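Local coordinates for proto-oncogene tyrosine-protein kinase receptor Ret (Danio rerio, PDB 7AMK) that probably serves as a receptor tyrosine kinase that recognises GDNF together with its co-receptor GFR alpha 1 through calcium-binding, cadherin-like extracellular domains, at residues 66-74 / 111-119; 120-131 / 157-168. The protein carries 4 engineered substitutions. All coordinates share one frame; numbering follows the deposited sequence.

Contact 1: 66-74 / 111-119; sequences LEWSDFSSL and LSFINDTAP. With NAG (2-acetamido-2-deoxy-beta-D-glucopyranose), chain C; FUC (alpha-L-fucopyranose), chain B.
Asn115 packs against one face of the Phe71 ring and carries an N-linked glycan, so its side chain can be followed atom by atom from protein to sugar. CB faces the centre of the ring, 3.3 Å from CB of Asn115 to the Phe71 ring centroid, a close CH-pi contact. With CG anti to the backbone N (chi1 -177°), the amide then runs along the same face, its plane only 8° from the ring plane, which defines a stacked pair; CG of Asn115 is 3.5 Å from CD1 of Phe71. OD1 stays near the rim of the Phe71 ring and at the same time meets the edge of the Trp68 indole, 3.1 Å from CE3 of Trp68, with amide and indole planes nearly perpendicular. ND2 is bonded covalently to C1 of the NAG. That sugar returns to both aromatics: its C6 lies over one indole face, near the rim, and its C8 is 3.6 Å from CE1 of Phe71. The fucose approaches the indole obliquely, C5 being 3.9 Å from CH2 of Trp68.

Deeper in, Phe71 directs its ring edge at the face of Phe113, an edge-to-face pair with centroids 5.6 Å apart. The Phe113 ring also has CD1 of Leu74 at its edge, 3.5 Å from CD2 of Phe113.

Within the first cadherin-like domain, the axes of helix 68-72 and strand residues 111-114 thus cross at -119°, with a closest approach of 9.4 Å; Phe113 continues inward to Leu85 of strand 83-92, and Trp68 reaches Val14 of strand 7-14.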
loop_
_atom_site.group_PDB
_atom_site.type_symbol
_atom_site.label_atom_id
_atom_site.label_comp_id
_atom_site.label_asym_id
_atom_site.label_seq_id
_atom_site.Cartn_x
_atom_site.Cartn_y
_atom_site.Cartn_z
ATOM N N LEU A 66 -23.910 -21.408 62.955
ATOM C CA LEU A 66 -24.235 -22.287 61.843
ATOM C C LEU A 66 -24.565 -23.697 62.323
ATOM O O LEU A 66 -23.892 -24.253 63.197
ATOM C CB LEU A 66 -23.063 -22.326 60.860
ATOM C CG LEU A 66 -22.783 -20.991 60.184
ATOM C CD1 LEU A 66 -21.678 -21.158 59.185
ATOM C CD2 LEU A 66 -24.059 -20.454 59.511
ATOM N N GLU A 67 -25.588 -24.297 61.729
ATOM C CA GLU A 67 -26.042 -25.607 62.165
ATOM C C GLU A 67 -26.094 -26.568 60.989
ATOM O O GLU A 67 -26.049 -26.164 59.828
ATOM C CB GLU A 67 -27.394 -25.505 62.858
ATOM C CG GLU A 67 -27.235 -25.251 64.344
ATOM C CD GLU A 67 -28.170 -24.192 64.857
ATOM O OE1 GLU A 67 -28.938 -23.640 64.043
ATOM O OE2 GLU A 67 -28.138 -23.916 66.075
ATOM N N TRP A 68 -26.154 -27.862 61.307
ATOM C CA TRP A 68 -26.267 -28.875 60.262
ATOM C C TRP A 68 -27.384 -28.549 59.272
ATOM O O TRP A 68 -27.188 -28.635 58.053
ATOM C CB TRP A 68 -26.500 -30.248 60.884
ATOM C CG TRP A 68 -25.365 -30.717 61.717
ATOM C CD1 TRP A 68 -25.316 -30.784 63.079
ATOM C CD2 TRP A 68 -24.092 -31.162 61.246
ATOM N NE1 TRP A 68 -24.090 -31.253 63.487
ATOM C CE2 TRP A 68 -23.322 -31.496 62.380
ATOM C CE3 TRP A 68 -23.527 -31.310 59.976
ATOM C CZ2 TRP A 68 -22.016 -31.968 62.279
ATOM C CZ3 TRP A 68 -22.239 -31.782 59.879
ATOM C CH2 TRP A 68 -21.495 -32.107 61.024
ATOM N N SER A 69 -28.562 -28.155 59.780
ATOM C CA SER A 69 -29.699 -27.876 58.902
ATOM C C SER A 69 -29.441 -26.684 57.980
ATOM O O SER A 69 -29.972 -26.644 56.865
ATOM C CB SER A 69 -30.975 -27.653 59.730
ATOM O OG SER A 69 -30.856 -26.568 60.643
ATOM N N ASP A 70 -28.638 -25.707 58.422
ATOM C CA ASP A 70 -28.266 -24.599 57.551
ATOM C C ASP A 70 -27.575 -25.093 56.290
ATOM O O ASP A 70 -27.780 -24.536 55.205
ATOM C CB ASP A 70 -27.354 -23.632 58.295
ATOM C CG ASP A 70 -28.081 -22.864 59.360
ATOM O OD1 ASP A 70 -29.275 -22.561 59.145
ATOM O OD2 ASP A 70 -27.465 -22.567 60.402
ATOM N N PHE A 71 -26.715 -26.113 56.426
ATOM C CA PHE A 71 -26.003 -26.651 55.269
ATOM C C PHE A 71 -26.964 -27.362 54.327
ATOM O O PHE A 71 -26.987 -27.095 53.120
ATOM C CB PHE A 71 -24.900 -27.615 55.718
ATOM C CG PHE A 71 -24.273 -28.363 54.580
ATOM C CD1 PHE A 71 -24.803 -29.562 54.152
ATOM C CD2 PHE A 71 -23.159 -27.847 53.915
ATOM C CE1 PHE A 71 -24.243 -30.246 53.076
ATOM C CE2 PHE A 71 -22.598 -28.531 52.851
ATOM C CZ PHE A 71 -23.142 -29.733 52.435
ATOM N N SER A 72 -27.760 -28.278 54.867
ATOM C CA SER A 72 -28.598 -29.125 54.035
ATOM C C SER A 72 -29.717 -28.351 53.345
ATOM O O SER A 72 -30.236 -28.821 52.328
ATOM C CB SER A 72 -29.166 -30.259 54.885
ATOM O OG SER A 72 -29.722 -29.742 56.085
ATOM N N SER A 73 -30.067 -27.163 53.839
ATOM C CA SER A 73 -31.165 -26.377 53.292
ATOM C C SER A 73 -30.750 -25.388 52.205
ATOM O O SER A 73 -31.609 -24.659 51.696
ATOM C CB SER A 73 -31.871 -25.626 54.419
ATOM O OG SER A 73 -32.389 -26.555 55.347
ATOM N N LEU A 74 -29.475 -25.340 51.832
ATOM C CA LEU A 74 -29.014 -24.440 50.776
ATOM C C LEU A 74 -29.408 -25.009 49.417
ATOM O O LEU A 74 -28.845 -26.017 48.973
ATOM C CB LEU A 74 -27.500 -24.258 50.861
ATOM C CG LEU A 74 -27.009 -23.309 51.933
ATOM C CD1 LEU A 74 -25.508 -23.471 52.136
ATOM C CD2 LEU A 74 -27.358 -21.892 51.495
ATOM N N LEU A 111 -18.064 -17.708 49.893
ATOM C CA LEU A 111 -17.827 -18.522 51.070
ATOM C C LEU A 111 -18.115 -19.978 50.720
ATOM O O LEU A 111 -19.024 -20.273 49.937
ATOM C CB LEU A 111 -18.683 -18.037 52.245
ATOM C CG LEU A 111 -18.467 -16.578 52.689
ATOM C CD1 LEU A 111 -19.517 -16.148 53.681
ATOM C CD2 LEU A 111 -17.098 -16.386 53.307
ATOM N N SER A 112 -17.298 -20.876 51.253
ATOM C CA SER A 112 -17.473 -22.307 51.054
ATOM C C SER A 112 -17.952 -22.876 52.368
ATOM O O SER A 112 -17.229 -22.840 53.372
ATOM C CB SER A 112 -16.181 -22.979 50.600
ATOM O OG SER A 112 -15.819 -22.533 49.307
ATOM N N PHE A 113 -19.173 -23.388 52.358
ATOM C CA PHE A 113 -19.813 -23.909 53.553
ATOM C C PHE A 113 -19.512 -25.402 53.584
ATOM O O PHE A 113 -20.030 -26.164 52.764
ATOM C CB PHE A 113 -21.312 -23.610 53.525
ATOM C CG PHE A 113 -22.026 -23.908 54.807
ATOM C CD1 PHE A 113 -21.339 -24.413 55.906
ATOM C CD2 PHE A 113 -23.395 -23.688 54.921
ATOM C CE1 PHE A 113 -22.014 -24.690 57.093
ATOM C CE2 PHE A 113 -24.069 -23.962 56.111
ATOM C CZ PHE A 113 -23.381 -24.473 57.189
ATOM N N ILE A 114 -18.645 -25.802 54.498
ATOM C CA ILE A 114 -18.222 -27.189 54.634
ATOM C C ILE A 114 -19.125 -27.866 55.656
ATOM O O ILE A 114 -19.316 -27.354 56.765
ATOM C CB ILE A 114 -16.746 -27.270 55.063
ATOM C CG1 ILE A 114 -15.854 -26.489 54.095
ATOM C CG2 ILE A 114 -16.297 -28.726 55.187
ATOM C CD1 ILE A 114 -14.448 -26.359 54.587
ATOM N N ASN A 115 -19.674 -29.022 55.284
ATOM C CA ASN A 115 -20.617 -29.758 56.122
ATOM C C ASN A 115 -19.871 -30.537 57.212
ATOM O O ASN A 115 -19.963 -31.754 57.322
ATOM C CB ASN A 115 -21.457 -30.674 55.235
ATOM C CG ASN A 115 -22.536 -31.442 55.994
ATOM O OD1 ASN A 115 -23.112 -30.968 56.972
ATOM N ND2 ASN A 115 -22.811 -32.647 55.526
ATOM N N ASP A 116 -19.118 -29.811 58.035
ATOM C CA ASP A 116 -18.433 -30.438 59.161
ATOM C C ASP A 116 -18.092 -29.350 60.168
ATOM O O ASP A 116 -18.191 -28.159 59.870
ATOM C CB ASP A 116 -17.178 -31.194 58.695
ATOM C CG ASP A 116 -16.537 -32.065 59.790
ATOM O OD1 ASP A 116 -17.127 -32.264 60.875
ATOM O OD2 ASP A 116 -15.406 -32.547 59.555
ATOM N N THR A 117 -17.728 -29.774 61.376
ATOM C CA THR A 117 -17.235 -28.837 62.376
ATOM C C THR A 117 -15.806 -28.398 62.031
ATOM O O THR A 117 -15.104 -29.034 61.241
ATOM C CB THR A 117 -17.294 -29.450 63.781
ATOM O OG1 THR A 117 -16.825 -30.804 63.748
ATOM C CG2 THR A 117 -18.719 -29.425 64.335
ATOM N N ALA A 118 -15.394 -27.268 62.609
ATOM C CA ALA A 118 -14.096 -26.691 62.283
ATOM C C ALA A 118 -12.969 -27.651 62.658
ATOM O O ALA A 118 -13.086 -28.423 63.617
ATOM C CB ALA A 118 -13.890 -25.367 63.002
ATOM N N PRO A 119 -11.868 -27.621 61.917
ATOM C CA PRO A 119 -10.705 -28.425 62.303
ATOM C C PRO A 119 -10.114 -27.944 63.618
ATOM O O PRO A 119 -10.247 -26.779 64.001
ATOM C CB PRO A 119 -9.728 -28.207 61.144
ATOM C CG PRO A 119 -10.052 -26.834 60.659
ATOM C CD PRO A 119 -11.568 -26.711 60.795
HETATM C C1 NAG C . -23.808 -33.470 56.129
HETATM C C2 NAG C . -24.178 -34.636 55.219
HETATM C C3 NAG C . -25.245 -35.504 55.875
HETATM C C4 NAG C . -24.855 -35.885 57.298
HETATM C C5 NAG C . -24.413 -34.657 58.086
HETATM C C6 NAG C . -23.854 -35.009 59.443
HETATM C C7 NAG C . -23.848 -34.047 52.857
HETATM C C8 NAG C . -24.509 -33.555 51.603
HETATM N N2 NAG C . -24.643 -34.166 53.924
HETATM O O3 NAG C . -25.417 -36.669 55.079
HETATM O O4 NAG C . -25.986 -36.440 57.962
HETATM O O5 NAG C . -23.377 -33.963 57.379
HETATM O O6 NAG C . -22.544 -35.540 59.318
HETATM O O7 NAG C . -22.646 -34.314 52.904
HETATM C C1 FUC B . -22.478 -36.783 60.038
HETATM C C2 FUC B . -21.116 -37.452 59.707
HETATM C C3 FUC B . -19.953 -36.664 60.291
HETATM C C4 FUC B . -20.151 -36.445 61.797
HETATM C C5 FUC B . -21.542 -35.817 62.067
HETATM C C6 FUC B . -21.905 -35.723 63.549
HETATM O O2 FUC B . -20.923 -37.637 58.307
HETATM O O3 FUC B . -18.756 -37.408 60.117
HETATM O O4 FUC B . -20.010 -37.678 62.483
HETATM O O5 FUC B . -22.615 -36.556 61.429
#

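Contact 2: 120-131 / 157-168; sequences SCGQVELSTLCF and HMSICPNYTISY. With NAG (2-acetamido-2-deoxy-beta-D-glucopyranose), chain P.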
loop_
_atom_site.group_PDB
_atom_site.type_symbol
_atom_site.label_atom_id
_atom_site.label_comp_id
_atom_site.label_asym_id
_atom_site.label_seq_id
_atom_site.Cartn_x
_atom_site.Cartn_y
_atom_site.Cartn_z
ATOM N N SER A 120 -9.476 -28.876 64.326
ATOM C CA SER A 120 -8.754 -28.560 65.555
ATOM C C SER A 120 -7.426 -27.872 65.243
ATOM O O SER A 120 -6.842 -28.067 64.171
ATOM C CB SER A 120 -8.495 -29.836 66.361
ATOM O OG SER A 120 -7.846 -29.533 67.580
ATOM N N CYS A 121 -6.935 -27.083 66.213
ATOM C CA CYS A 121 -5.720 -26.309 65.986
ATOM C C CYS A 121 -4.558 -27.209 65.627
ATOM O O CYS A 121 -3.755 -26.870 64.757
ATOM C CB CYS A 121 -5.340 -25.459 67.198
ATOM S SG CYS A 121 -3.807 -24.459 66.845
ATOM N N GLY A 122 -4.445 -28.357 66.286
ATOM C CA GLY A 122 -3.433 -29.305 65.865
ATOM C C GLY A 122 -3.654 -29.872 64.474
ATOM O O GLY A 122 -2.756 -30.541 63.953
ATOM N N GLN A 123 -4.816 -29.629 63.857
ATOM C CA GLN A 123 -5.064 -30.104 62.496
ATOM C C GLN A 123 -4.771 -29.063 61.410
ATOM O O GLN A 123 -4.826 -29.392 60.223
ATOM C CB GLN A 123 -6.508 -30.596 62.373
ATOM C CG GLN A 123 -6.943 -31.440 63.575
ATOM C CD GLN A 123 -8.373 -31.937 63.493
ATOM O OE1 GLN A 123 -9.323 -31.183 63.722
ATOM N NE2 GLN A 123 -8.535 -33.219 63.172
ATOM N N VAL A 124 -4.430 -27.835 61.772
ATOM C CA VAL A 124 -4.159 -26.788 60.792
ATOM C C VAL A 124 -2.644 -26.654 60.637
ATOM O O VAL A 124 -1.930 -26.462 61.630
ATOM C CB VAL A 124 -4.818 -25.465 61.217
ATOM C CG1 VAL A 124 -4.539 -24.327 60.229
ATOM C CG2 VAL A 124 -6.317 -25.678 61.365
ATOM N N GLU A 125 -2.150 -26.794 59.399
ATOM C CA GLU A 125 -0.751 -26.502 59.096
ATOM C C GLU A 125 -0.478 -25.008 59.227
ATOM O O GLU A 125 -1.302 -24.173 58.834
ATOM C CB GLU A 125 -0.393 -26.955 57.672
ATOM C CG GLU A 125 -0.804 -28.372 57.305
ATOM N N LEU A 126 0.703 -24.678 59.761
ATOM C CA LEU A 126 1.056 -23.283 59.994
ATOM C C LEU A 126 0.859 -22.458 58.741
ATOM O O LEU A 126 0.373 -21.325 58.810
ATOM C CB LEU A 126 2.505 -23.153 60.485
ATOM C CG LEU A 126 2.712 -23.572 61.951
ATOM C CD1 LEU A 126 4.096 -23.193 62.472
ATOM C CD2 LEU A 126 1.617 -23.008 62.867
ATOM N N SER A 127 1.210 -23.021 57.581
ATOM C CA SER A 127 1.057 -22.269 56.342
ATOM C C SER A 127 -0.400 -21.886 56.098
ATOM O O SER A 127 -0.685 -20.752 55.702
ATOM C CB SER A 127 1.622 -23.068 55.165
ATOM O OG SER A 127 0.976 -24.310 55.044
ATOM N N THR A 128 -1.337 -22.810 56.367
ATOM C CA THR A 128 -2.757 -22.503 56.214
ATOM C C THR A 128 -3.203 -21.462 57.230
ATOM O O THR A 128 -3.993 -20.572 56.903
ATOM C CB THR A 128 -3.612 -23.772 56.377
ATOM O OG1 THR A 128 -3.094 -24.830 55.564
ATOM C CG2 THR A 128 -5.061 -23.491 55.972
ATOM N N LEU A 129 -2.743 -21.586 58.482
ATOM C CA LEU A 129 -3.095 -20.599 59.498
ATOM C C LEU A 129 -2.674 -19.198 59.074
ATOM O O LEU A 129 -3.397 -18.219 59.308
ATOM C CB LEU A 129 -2.439 -20.962 60.830
ATOM C CG LEU A 129 -2.504 -19.886 61.926
ATOM C CD1 LEU A 129 -3.954 -19.566 62.359
ATOM C CD2 LEU A 129 -1.667 -20.288 63.132
ATOM N N CYS A 130 -1.509 -19.096 58.443
ATOM C CA CYS A 130 -0.880 -17.856 58.031
ATOM C C CYS A 130 -1.499 -17.247 56.770
ATOM O O CYS A 130 -1.775 -16.043 56.731
ATOM C CB CYS A 130 0.611 -18.126 57.815
ATOM S SG CYS A 130 1.533 -18.086 59.375
ATOM N N PHE A 131 -1.695 -18.054 55.725
ATOM C CA PHE A 131 -2.011 -17.522 54.406
ATOM C C PHE A 131 -3.102 -18.340 53.739
ATOM O O PHE A 131 -3.069 -19.574 53.783
ATOM C CB PHE A 131 -0.792 -17.510 53.478
ATOM C CG PHE A 131 0.334 -16.642 53.946
ATOM C CD1 PHE A 131 0.275 -15.257 53.812
ATOM C CD2 PHE A 131 1.484 -17.209 54.465
ATOM C CE1 PHE A 131 1.337 -14.467 54.223
ATOM C CE2 PHE A 131 2.556 -16.411 54.869
ATOM C CZ PHE A 131 2.472 -15.038 54.756
ATOM N N HIS A 157 -9.107 -18.785 61.430
ATOM C CA HIS A 157 -8.114 -19.705 61.963
ATOM C C HIS A 157 -7.507 -19.237 63.280
ATOM O O HIS A 157 -7.091 -20.068 64.095
ATOM C CB HIS A 157 -7.034 -19.930 60.920
ATOM C CG HIS A 157 -7.525 -20.690 59.730
ATOM N ND1 HIS A 157 -8.327 -20.121 58.763
ATOM C CD2 HIS A 157 -7.374 -21.989 59.379
ATOM C CE1 HIS A 157 -8.618 -21.029 57.847
ATOM N NE2 HIS A 157 -8.049 -22.171 58.198
ATOM N N MET A 158 -7.455 -17.930 63.525
ATOM C CA MET A 158 -6.948 -17.483 64.815
ATOM C C MET A 158 -7.913 -17.821 65.948
ATOM O O MET A 158 -7.498 -17.857 67.112
ATOM C CB MET A 158 -6.631 -15.983 64.758
ATOM C CG MET A 158 -5.479 -15.657 63.776
ATOM S SD MET A 158 -5.159 -13.906 63.425
ATOM C CE MET A 158 -4.501 -13.321 64.986
ATOM N N SER A 159 -9.183 -18.096 65.631
ATOM C CA SER A 159 -10.118 -18.632 66.623
ATOM C C SER A 159 -9.926 -20.132 66.853
ATOM O O SER A 159 -10.224 -20.639 67.942
ATOM C CB SER A 159 -11.559 -18.369 66.184
ATOM O OG SER A 159 -12.456 -19.202 66.914
ATOM N N ILE A 160 -9.464 -20.857 65.836
ATOM C CA ILE A 160 -9.081 -22.252 66.005
ATOM C C ILE A 160 -7.796 -22.370 66.818
ATOM O O ILE A 160 -7.619 -23.334 67.571
ATOM C CB ILE A 160 -8.915 -22.902 64.625
ATOM C CG1 ILE A 160 -10.186 -22.744 63.787
ATOM C CG2 ILE A 160 -8.469 -24.351 64.765
ATOM C CD1 ILE A 160 -10.135 -23.512 62.493
ATOM N N CYS A 161 -6.884 -21.401 66.687
ATOM C CA CYS A 161 -5.586 -21.401 67.364
ATOM C C CYS A 161 -5.428 -20.177 68.267
ATOM O O CYS A 161 -4.491 -19.389 68.103
ATOM C CB CYS A 161 -4.458 -21.455 66.335
ATOM S SG CYS A 161 -4.307 -23.030 65.413
ATOM N N PRO A 162 -6.309 -20.004 69.262
ATOM C CA PRO A 162 -6.328 -18.730 70.005
ATOM C C PRO A 162 -5.080 -18.472 70.830
ATOM O O PRO A 162 -4.812 -17.310 71.167
ATOM C CB PRO A 162 -7.565 -18.868 70.910
ATOM C CG PRO A 162 -7.694 -20.348 71.133
ATOM C CD PRO A 162 -7.304 -20.960 69.788
ATOM N N ASN A 163 -4.317 -19.508 71.165
ATOM C CA ASN A 163 -3.136 -19.361 72.000
ATOM C C ASN A 163 -1.866 -19.077 71.209
ATOM O O ASN A 163 -0.787 -19.017 71.805
ATOM C CB ASN A 163 -2.964 -20.608 72.861
ATOM C CG ASN A 163 -3.990 -20.674 73.964
ATOM O OD1 ASN A 163 -4.632 -19.675 74.275
ATOM N ND2 ASN A 163 -4.151 -21.831 74.572
ATOM N N TYR A 164 -1.968 -18.889 69.894
ATOM C CA TYR A 164 -0.830 -18.526 69.062
ATOM C C TYR A 164 -0.804 -17.017 68.879
ATOM O O TYR A 164 -1.853 -16.395 68.716
ATOM C CB TYR A 164 -0.905 -19.208 67.689
ATOM C CG TYR A 164 -0.610 -20.687 67.708
ATOM C CD1 TYR A 164 -0.162 -21.306 68.867
ATOM C CD2 TYR A 164 -0.765 -21.464 66.568
ATOM C CE1 TYR A 164 0.117 -22.644 68.890
ATOM C CE2 TYR A 164 -0.487 -22.824 66.588
ATOM C CZ TYR A 164 -0.046 -23.401 67.753
ATOM O OH TYR A 164 0.243 -24.743 67.794
ATOM N N THR A 165 0.387 -16.425 68.903
ATOM C CA THR A 165 0.537 -15.042 68.469
ATOM C C THR A 165 1.018 -15.026 67.022
ATOM O O THR A 165 1.860 -15.835 66.626
ATOM C CB THR A 165 1.510 -14.272 69.354
ATOM O OG1 THR A 165 2.799 -14.877 69.260
ATOM C CG2 THR A 165 1.038 -14.307 70.788
ATOM N N ILE A 166 0.476 -14.103 66.237
ATOM C CA ILE A 166 0.711 -14.053 64.799
ATOM C C ILE A 166 1.009 -12.617 64.416
ATOM O O ILE A 166 0.190 -11.730 64.670
ATOM C CB ILE A 166 -0.499 -14.559 63.996
ATOM C CG1 ILE A 166 -0.923 -15.950 64.438
ATOM C CG2 ILE A 166 -0.174 -14.582 62.508
ATOM C CD1 ILE A 166 -1.996 -16.573 63.544
ATOM N N SER A 167 2.159 -12.381 63.798
ATOM C CA SER A 167 2.430 -11.064 63.242
ATOM C C SER A 167 2.899 -11.216 61.795
ATOM O O SER A 167 3.378 -12.276 61.393
ATOM C CB SER A 167 3.442 -10.306 64.121
ATOM O OG SER A 167 4.700 -10.948 64.191
ATOM N N TYR A 168 2.734 -10.162 61.000
ATOM C CA TYR A 168 3.113 -10.185 59.591
ATOM C C TYR A 168 4.094 -9.059 59.300
ATOM O O TYR A 168 4.110 -8.041 59.994
ATOM C CB TYR A 168 1.885 -10.037 58.672
ATOM C CG TYR A 168 0.952 -11.200 58.735
ATOM C CD1 TYR A 168 -0.054 -11.259 59.692
ATOM C CD2 TYR A 168 1.080 -12.276 57.855
ATOM C CE1 TYR A 168 -0.921 -12.337 59.762
ATOM C CE2 TYR A 168 0.251 -13.347 57.928
ATOM C CZ TYR A 168 -0.754 -13.381 58.891
ATOM O OH TYR A 168 -1.601 -14.465 58.953
HETATM C C1 NAG P . -5.126 -21.856 75.632
HETATM C C2 NAG P . -5.947 -23.150 75.665
HETATM C C3 NAG P . -6.975 -23.088 76.794
HETATM C C4 NAG P . -6.287 -22.778 78.120
HETATM C C5 NAG P . -5.469 -21.497 77.999
HETATM C C6 NAG P . -4.696 -21.155 79.255
HETATM C C7 NAG P . -6.171 -24.285 73.491
HETATM C C8 NAG P . -6.955 -24.376 72.215
HETATM N N2 NAG P . -6.599 -23.384 74.384
HETATM O O3 NAG P . -7.684 -24.320 76.866
HETATM O O4 NAG P . -7.246 -22.604 79.158
HETATM O O5 NAG P . -4.518 -21.626 76.931
HETATM O O6 NAG P . -3.482 -21.885 79.359
HETATM O O7 NAG P . -5.200 -25.000 73.705
HETATM O O HOH W 1 -3.873 -15.729 60.284
#
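Cys121 and Cys161 form a disulfide that ties the 3-10 turn 121-123 to the type I beta turn from Cys161 to Tyr164, at the edge of a cadherin-like domain. SG of Cys121 also approaches the Tyr164 ring obliquely, a sulfur-aromatic contact with SG 4.3 Å from the ring centroid. OH of Tyr164 is hydrogen-bonded to OE1 of Glu212.

Leu129 fills the space between helix 155-160 and strand 165-170. Its chi1 of 169°, with CG anti to the backbone N, carries CG toward Ile166, whose CD1 comes within 3.7 Å of CG of Leu129. A chi2 of 63° then parts the methyls: CD1 lies 3.4 Å from CB of His157, the two side chains running alongside in opposite senses, while CD2 meets the edge of the Tyr164 ring, 3.7 Å from CD2 of Tyr164. Over one face of the imidazole of His157 lies the carbonyl O of Thr128.

Tyr168 turns its ring edge toward the face of Phe131 in an offset edge-to-face pair, planes at 72°. A phenylalanine in its place would probably keep this aromatic pairing but leave the Cys130 carbonyl and the bridging water without their hydroxyl mate. That water donates both to O of Leu129 and to OH of Tyr168, whose own proton goes to O of Cys130 at 2.7 Å, in the carbonyl plane and on a lone pair.

Contacts 1 and 2 follow one another along the chain, the first closing at Pro119 and the second opening at Ser120, with centres about 21 Å apart. Contact 1 belongs to the first cadherin-like domain and its sheet through strand 106-114; contact 2 packs residues 120-131, with helix 126-130, on helix 155-160 and on strand 165-170 of the second domain's sheet. The two also touch: the O of Pro119 lies 3.1 Å from CG2 of Ile160, and CG of Pro119 is 4.0 Å from CG2 of Val124. The chain leaving the first sheet is therefore packed directly on helix 155-160, consistent with a close-set junction between the two domains.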